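Local coordinates for hypothetical protein AGR_L_1239 (Agrobacterium tumefaciens str. C58, PDB 1VQS), which is of unknown function but belongs to the NIPSNAP family and adopts a ferredoxin-like fold of the dimeric alpha-beta barrel clan, at residues B[31-36]-B[92-97]; B[39-44]-B[86-91]. All blocks are in the same frame, centred on the assembly; numbering follows the deposited sequence.

Contact 1: residues B[31-36]-B[92-97]; sequences LKVVED and LPKIRD
V33 holds CG2 anti to its backbone N and tucks CG1 between N and the carbonyl carbon (chi1 77°), and this fork splays its two methyls over K94 and I95. I95 sets CG1 between N and the carbonyl carbon (chi1 61°), which leaves CG2 anti to the carbonyl carbon and turned toward helix 27-46. There I95 CG2 lies 3.7 Å from V33 CG1 and 4.0 Å from V34 CG2, a single methyl shared by the two valines. The other branch of V33 rests on the aliphatic part of K94: V33 CG2 is 3.7 Å from K94 CD and 3.8 Å from K94 CB. Beyond CD the lysine leads away from V33, and its bent end carries NZ to a salt bridge with E37, one turn on. Helix 27-46 packs on the four-stranded antiparallel sheet of the ferredoxin-like fold, flanked by the loop of K94 and I95, which is folded tightly at L92, whose O takes the amides of both I95 and R96. I95 also packs on Y30, while V34 reaches Y52 of strand 48-55 and F112 of a second subunit. The join is thus made of methyl and methylene groups, buried at V34 and I95 and opening to solvent at K94. Its chemistry is apolar inside and ionic at the border: the lysine carbons shield V33 and the ammonium group pairs with E37.

Contact 2: residues B[39-44]-B[86-91]; sequences IEIQKS and PRWLSF
Segment 39-44 of helix 27-46 and segment 86-91, which begins as the short helix 86-89, come nearest at I41 and W88, whose CA atoms are 6.6 Å apart, and the contact is made mainly by side chains. The I41 side chain sets out toward helix 86-89 and divides its carbons between two neighbours. I41 CG2, anti to the backbone N, settles 3.9 Å from W88 CE3, while I41 CD1 reaches R87 O at 3.8 Å. I41 CG1 lies over one face of the R87 guanidinium, offset toward its rim and 4.0 Å from R87 NH1. The arginine chain bends at chi3 (75°), which brings one face of the guanidinium to the isoleucine. On the next residue of helix 27-46, Q42 runs extended along the six-membered ring of the indole: Q42 CB is 3.7 Å from W88 CZ3, and Q42 CD is 3.7 Å from W88 CH2. The Q42 amide approaches the ring obliquely, its plane 30° from that of the indole. W88 is buried, with L82 and M83 of helix 72-84 also packed on it, and Q42 continues to H65 and W67 of strand 62-69. The indole thus ties helices 72-84 and 86-89 to helix 27-46, which packs on the antiparallel sheet of the ferredoxin-like fold. Within 39-44, S44 OG bonds to I41 O at 2.6 Å, tilted 21° from the carbonyl plane. The contact therefore grades from buried indole against amide and methyl to an exposed guanidinium laid on isoleucine carbons; van der Waals fit holds the helices together here, and the charge of R87 stays at the solvent border.

How the contacts relate
Both contacts fasten helix 27-46 to the chain running from helix 86-89 toward strand 99-109, and contact 2 is nested within the loop that contact 1 closes. Their centres are 10 Å apart on the same side of the chain's centre. They meet through a probable hydrogen bond from I39 N to V34 O and through F91, whose ring packs against V33 and V34. Each is partly buried, with a sheltered inner side and a basic residue at its outer border. Contact 1 is the smaller, a helix-to-loop join of aliphatic branches; contact 2 sets helix 27-46 against the short helix 86-89 and brings in flat groups, indole, amide and guanidinium, over a larger buried area.

Contact 1: residues B[31-36]-B[92-97]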
# COMPACT_ATOMS: atom_id res chain seq x y z
N LEU B 31 5.74 19.63 -16.69
CA LEU B 31 4.85 19.86 -17.83
C LEU B 31 5.46 20.84 -18.82
O LEU B 31 5.27 20.70 -20.04
CB LEU B 31 3.50 20.37 -17.37
CG LEU B 31 2.67 19.32 -16.62
CD1 LEU B 31 1.42 20.02 -16.10
CD2 LEU B 31 2.29 18.16 -17.51
N LYS B 32 6.21 21.81 -18.31
CA LYS B 32 6.85 22.79 -19.19
C LYS B 32 7.85 22.11 -20.12
O LYS B 32 7.80 22.29 -21.33
CB LYS B 32 7.53 23.89 -18.39
CG LYS B 32 8.26 24.90 -19.27
CD LYS B 32 9.10 25.89 -18.45
CE LYS B 32 8.24 26.90 -17.70
NZ LYS B 32 7.73 27.99 -18.59
N VAL B 33 8.76 21.34 -19.55
CA VAL B 33 9.83 20.75 -20.35
C VAL B 33 9.29 19.62 -21.25
O VAL B 33 9.75 19.45 -22.38
CB VAL B 33 11.02 20.31 -19.47
CG1 VAL B 33 10.73 19.03 -18.74
CG2 VAL B 33 12.29 20.17 -20.31
N VAL B 34 8.30 18.88 -20.79
CA VAL B 34 7.66 17.90 -21.68
C VAL B 34 7.01 18.59 -22.88
O VAL B 34 7.24 18.21 -24.04
CB VAL B 34 6.64 17.00 -20.93
CG1 VAL B 34 5.87 16.12 -21.93
CG2 VAL B 34 7.35 16.10 -19.91
N GLU B 35 6.23 19.64 -22.63
CA GLU B 35 5.65 20.38 -23.74
C GLU B 35 6.71 20.88 -24.72
O GLU B 35 6.58 20.69 -25.93
CB GLU B 35 4.83 21.58 -23.26
CG GLU B 35 4.28 22.38 -24.43
CD GLU B 35 3.19 23.33 -24.08
OE1 GLU B 35 2.88 23.47 -22.90
OE2 GLU B 35 2.63 23.93 -25.02
N ASP B 36 7.74 21.54 -24.20
CA ASP B 36 8.64 22.30 -25.04
C ASP B 36 9.66 21.41 -25.73
O ASP B 36 10.10 21.71 -26.86
CB ASP B 36 9.36 23.35 -24.21
CG ASP B 36 8.47 24.50 -23.80
OD1 ASP B 36 7.31 24.61 -24.28
OD2 ASP B 36 8.94 25.31 -22.98
N LEU B 92 15.44 12.75 -21.73
CA LEU B 92 15.15 12.08 -20.47
C LEU B 92 15.78 12.69 -19.19
O LEU B 92 15.11 12.70 -18.15
CB LEU B 92 15.43 10.58 -20.54
CG LEU B 92 14.44 9.70 -21.31
CD1 LEU B 92 14.98 8.27 -21.38
CD2 LEU B 92 13.06 9.74 -20.67
N PRO B 93 17.04 13.15 -19.24
CA PRO B 93 17.61 13.73 -18.01
C PRO B 93 16.79 14.87 -17.45
O PRO B 93 16.89 15.18 -16.25
CB PRO B 93 18.99 14.23 -18.46
CG PRO B 93 19.34 13.32 -19.61
CD PRO B 93 18.04 13.10 -20.33
N LYS B 94 15.98 15.52 -18.29
CA LYS B 94 15.21 16.68 -17.86
C LYS B 94 13.95 16.29 -17.07
O LYS B 94 13.34 17.17 -16.42
CB LYS B 94 14.80 17.53 -19.07
CG LYS B 94 15.97 17.93 -19.96
CD LYS B 94 15.49 18.53 -21.25
CE LYS B 94 16.64 18.74 -22.20
NZ LYS B 94 17.15 20.11 -22.05
N ILE B 95 13.54 15.02 -17.14
CA ILE B 95 12.45 14.56 -16.32
C ILE B 95 12.76 13.39 -15.41
O ILE B 95 12.01 13.10 -14.49
CB ILE B 95 11.19 14.21 -17.15
CG1 ILE B 95 11.44 13.06 -18.15
CG2 ILE B 95 10.68 15.44 -17.84
CD1 ILE B 95 10.18 12.50 -18.76
N ARG B 96 13.86 12.67 -15.61
CA ARG B 96 13.99 11.42 -14.88
C ARG B 96 14.24 11.59 -13.39
O ARG B 96 14.05 10.62 -12.62
CB ARG B 96 15.04 10.54 -15.51
CG ARG B 96 16.38 11.04 -15.39
CD ARG B 96 17.39 10.00 -15.86
NE ARG B 96 18.71 10.58 -15.95
CZ ARG B 96 19.62 10.22 -16.86
NH1 ARG B 96 19.33 9.28 -17.73
NH2 ARG B 96 20.80 10.82 -16.88
N ASP B 97 14.70 12.78 -12.96
CA ASP B 97 14.83 13.10 -11.53
C ASP B 97 13.61 13.82 -10.99
O ASP B 97 13.46 13.94 -9.76
CB ASP B 97 16.10 13.89 -11.25
CG ASP B 97 17.35 13.19 -11.72
OD1 ASP B 97 17.36 11.94 -11.79
OD2 ASP B 97 18.32 13.90 -12.06

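Contact 2: residues B[39-44]-B[86-91]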
# COMPACT_ATOMS: atom_id res chain seq x y z
N ILE B 39 7.42 15.99 -25.80
CA ILE B 39 6.23 15.25 -26.23
C ILE B 39 6.19 14.99 -27.74
O ILE B 39 5.74 13.94 -28.16
CB ILE B 39 4.94 15.95 -25.72
CG1 ILE B 39 3.74 15.01 -25.84
CG2 ILE B 39 4.69 17.23 -26.46
CD1 ILE B 39 3.81 13.80 -24.97
N GLU B 40 6.67 15.90 -28.56
CA GLU B 40 6.68 15.62 -30.00
C GLU B 40 7.60 14.45 -30.38
O GLU B 40 7.24 13.58 -31.21
CB GLU B 40 6.98 16.88 -30.83
CG GLU B 40 5.80 17.84 -30.83
CD GLU B 40 4.49 17.20 -31.36
OE1 GLU B 40 4.47 16.68 -32.52
OE2 GLU B 40 3.49 17.20 -30.61
N ILE B 41 8.78 14.41 -29.77
CA ILE B 41 9.65 13.26 -29.96
C ILE B 41 8.99 11.97 -29.47
O ILE B 41 8.99 10.96 -30.16
CB ILE B 41 11.02 13.49 -29.28
CG1 ILE B 41 11.80 14.62 -29.99
CG2 ILE B 41 11.84 12.21 -29.24
CD1 ILE B 41 12.91 15.26 -29.14
N GLN B 42 8.38 12.02 -28.28
CA GLN B 42 7.78 10.82 -27.71
C GLN B 42 6.64 10.32 -28.62
O GLN B 42 6.59 9.14 -28.96
CB GLN B 42 7.23 11.11 -26.32
CG GLN B 42 6.84 9.89 -25.57
CD GLN B 42 6.43 10.20 -24.16
OE1 GLN B 42 5.90 11.29 -23.91
NE2 GLN B 42 6.60 9.23 -23.24
N LYS B 43 5.77 11.21 -29.06
CA LYS B 43 4.67 10.86 -29.97
C LYS B 43 5.19 10.28 -31.28
O LYS B 43 4.58 9.37 -31.88
CB LYS B 43 3.76 12.05 -30.27
CG LYS B 43 2.93 12.49 -29.09
CD LYS B 43 2.42 13.93 -29.22
CE LYS B 43 1.44 14.14 -30.30
NZ LYS B 43 1.22 15.63 -30.39
N SER B 44 6.31 10.82 -31.76
CA SER B 44 6.83 10.37 -33.04
C SER B 44 7.28 8.93 -33.06
O SER B 44 7.43 8.36 -34.14
CB SER B 44 7.98 11.24 -33.51
OG SER B 44 9.16 10.95 -32.80
N PRO B 86 18.72 8.95 -29.78
CA PRO B 86 19.48 9.88 -28.94
C PRO B 86 18.76 11.20 -28.66
O PRO B 86 19.07 11.88 -27.69
CB PRO B 86 20.77 10.12 -29.73
CG PRO B 86 20.47 9.75 -31.12
CD PRO B 86 19.43 8.65 -31.04
N ARG B 87 17.79 11.57 -29.50
CA ARG B 87 17.00 12.78 -29.24
C ARG B 87 16.12 12.59 -28.01
O ARG B 87 15.81 13.54 -27.29
CB ARG B 87 16.17 13.14 -30.46
CG ARG B 87 17.02 13.52 -31.65
CD ARG B 87 16.16 13.91 -32.87
NE ARG B 87 15.57 15.24 -32.69
CZ ARG B 87 14.34 15.60 -33.05
NH1 ARG B 87 13.51 14.72 -33.57
NH2 ARG B 87 13.94 16.84 -32.85
N TRP B 88 15.68 11.37 -27.77
CA TRP B 88 14.90 11.06 -26.58
C TRP B 88 15.81 10.85 -25.37
O TRP B 88 15.50 11.32 -24.29
CB TRP B 88 14.03 9.83 -26.78
CG TRP B 88 13.15 9.47 -25.60
CD1 TRP B 88 13.25 8.36 -24.82
CD2 TRP B 88 12.08 10.25 -25.07
NE1 TRP B 88 12.27 8.38 -23.86
CE2 TRP B 88 11.55 9.54 -23.98
CE3 TRP B 88 11.52 11.48 -25.41
CZ2 TRP B 88 10.46 10.01 -23.25
CZ3 TRP B 88 10.44 11.94 -24.69
CH2 TRP B 88 9.94 11.21 -23.61
N LEU B 89 16.94 10.15 -25.55
CA LEU B 89 17.88 9.92 -24.45
C LEU B 89 18.46 11.23 -23.94
O LEU B 89 18.80 11.34 -22.75
CB LEU B 89 18.97 8.97 -24.88
CG LEU B 89 18.50 7.57 -25.27
CD1 LEU B 89 19.63 6.79 -25.90
CD2 LEU B 89 18.01 6.82 -24.06
N SER B 90 18.57 12.23 -24.81
CA SER B 90 19.06 13.56 -24.37
C SER B 90 17.96 14.37 -23.70
O SER B 90 18.25 15.34 -22.99
CB SER B 90 19.72 14.34 -25.49
OG SER B 90 18.85 14.52 -26.58
N PHE B 91 16.70 14.00 -23.96
CA PHE B 91 15.59 14.64 -23.26
C PHE B 91 15.36 14.07 -21.86
O PHE B 91 15.11 14.83 -20.90
CB PHE B 91 14.26 14.50 -24.06
CG PHE B 91 13.06 14.90 -23.25
CD1 PHE B 91 12.81 16.25 -23.01
CD2 PHE B 91 12.24 13.95 -22.67
CE1 PHE B 91 11.74 16.63 -22.19
CE2 PHE B 91 11.16 14.34 -21.87
CZ PHE B 91 10.94 15.69 -21.63